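Local atomic coordinates of devB protein (Vibrio cholerae O1 biovar eltor str. N16961, PDB entry 1Y89), a protein that probably acts as a 6-phosphogluconolactonase, hydrolysing 6-phosphogluconolactone to 6-phosphogluconate in the oxidative pentose phosphate pathway. Residues Ala146-Gly151 and Leu160-Ser165. Numbering follows the deposited sequence.
Sequences ASLFPG and LSVVAS
Ser147 sets its backbone carbonyl against the methyl of Ala164, where a loop following strand 134-137 lies against strand 161-165, the last strand on one side of the mixed, Rossmann-like sheet. The approach is tight: Ser147 O stands 3.1 Å from Ala164 CB, with an angle of about 153° at the oxygen, so the methyl lies beyond the carbonyl, somewhat off its line. Ser147 CB also packs on the same methyl, at 4.1 Å from Ala164 CB. The hydroxyl takes no part in this packing. With OG anti to its own carbonyl carbon (chi1 -81°), it hydrogen-bonds to Asp68 and to Arg173 of the neighbouring strand 172-176, which satisfies it in a buried place.

At Leu148 the CB starts off away from the strand, but the branch at CG brings one methyl back. Leu148 CD2 meets Val162 CG1 at 4.1 Å, the two side chains meeting at a slant. No hydrogen bond joins the two segments; the strand's backbone pairs instead with strand 172-176, through Val162 with Ser175 and Ala164 with Arg173. The loop packs on this edge strand, mainly on the side chains of Val162 and Ala164, without extending the sheet.

Phe149 points back toward the strand. Its ring stacks with His144 and meets His166 edge-to-face, and a phosphate ion, probably from the crystallisation liquor, lies about 4 Å from the side chain and may mark a pocket for a phosphorylated substrate. Across the contact the ring makes a looser, oblique approach to the end of the strand, where Phe149 CD2 lies 4.2 Å from Ser165 O.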
# COMPACT_ATOMS: atom_id res chain seq x y z
N ALA A 146 1.37 -18.91 -10.35
CA ALA A 146 0.57 -20.14 -10.24
C ALA A 146 1.30 -21.22 -11.05
O ALA A 146 2.50 -21.35 -10.90
CB ALA A 146 -0.87 -19.90 -10.76
N SER A 147 0.61 -21.97 -11.93
CA SER A 147 1.32 -22.89 -12.85
C SER A 147 1.05 -22.48 -14.30
O SER A 147 0.83 -23.34 -15.20
CB SER A 147 0.95 -24.38 -12.59
OG SER A 147 1.72 -24.87 -11.48
N LEU A 148 1.05 -21.16 -14.49
CA LEU A 148 0.92 -20.52 -15.77
C LEU A 148 2.32 -20.12 -16.19
O LEU A 148 2.89 -19.17 -15.63
CB LEU A 148 0.04 -19.26 -15.63
CG LEU A 148 -1.38 -19.56 -15.12
CD1 LEU A 148 -2.16 -18.23 -14.88
CD2 LEU A 148 -2.12 -20.53 -16.07
N PHE A 149 2.88 -20.87 -17.14
CA PHE A 149 4.29 -20.72 -17.52
C PHE A 149 4.42 -19.95 -18.83
O PHE A 149 3.53 -20.03 -19.69
CB PHE A 149 4.93 -22.11 -17.65
CG PHE A 149 5.13 -22.79 -16.31
CD1 PHE A 149 6.26 -22.53 -15.54
CD2 PHE A 149 4.19 -23.71 -15.84
CE1 PHE A 149 6.44 -23.16 -14.31
CE2 PHE A 149 4.35 -24.35 -14.59
CZ PHE A 149 5.46 -24.06 -13.82
N PRO A 150 5.55 -19.22 -19.00
CA PRO A 150 5.77 -18.42 -20.21
C PRO A 150 5.71 -19.30 -21.47
O PRO A 150 6.20 -20.42 -21.46
CB PRO A 150 7.18 -17.83 -20.03
CG PRO A 150 7.77 -18.51 -18.81
CD PRO A 150 6.65 -19.11 -18.02
N GLY A 151 5.07 -18.79 -22.52
CA GLY A 151 4.93 -19.55 -23.76
C GLY A 151 3.86 -20.64 -23.75
O GLY A 151 3.48 -21.14 -24.82
N LEU A 160 -11.94 -21.90 -15.75
CA LEU A 160 -11.45 -21.39 -14.47
C LEU A 160 -10.18 -22.08 -14.00
O LEU A 160 -9.48 -21.58 -13.10
CB LEU A 160 -12.55 -21.48 -13.38
CG LEU A 160 -13.91 -20.88 -13.75
CD1 LEU A 160 -14.91 -21.11 -12.62
CD2 LEU A 160 -13.78 -19.39 -14.09
N SER A 161 -9.87 -23.24 -14.58
CA SER A 161 -8.66 -23.97 -14.16
C SER A 161 -8.12 -24.65 -15.40
O SER A 161 -8.81 -24.73 -16.42
CB SER A 161 -9.01 -25.03 -13.13
OG SER A 161 -9.95 -25.93 -13.73
N VAL A 162 -6.90 -25.16 -15.28
CA VAL A 162 -6.24 -25.77 -16.41
C VAL A 162 -5.24 -26.79 -15.88
O VAL A 162 -4.68 -26.59 -14.79
CB VAL A 162 -5.54 -24.66 -17.32
CG1 VAL A 162 -4.42 -23.89 -16.56
CG2 VAL A 162 -5.04 -25.26 -18.67
N VAL A 163 -5.00 -27.86 -16.65
CA VAL A 163 -3.88 -28.75 -16.35
C VAL A 163 -2.64 -28.21 -17.05
O VAL A 163 -2.69 -27.91 -18.24
CB VAL A 163 -4.15 -30.23 -16.76
CG1 VAL A 163 -2.89 -31.14 -16.50
CG2 VAL A 163 -5.37 -30.76 -16.00
N ALA A 164 -1.54 -28.07 -16.31
CA ALA A 164 -0.30 -27.53 -16.86
C ALA A 164 0.85 -28.51 -16.59
O ALA A 164 0.80 -29.26 -15.63
CB ALA A 164 0.01 -26.17 -16.20
N SER A 165 1.87 -28.53 -17.44
CA SER A 165 3.03 -29.36 -17.10
C SER A 165 4.23 -28.47 -16.91
O SER A 165 4.43 -27.50 -17.66
CB SER A 165 3.28 -30.46 -18.12
OG SER A 165 3.80 -29.90 -19.28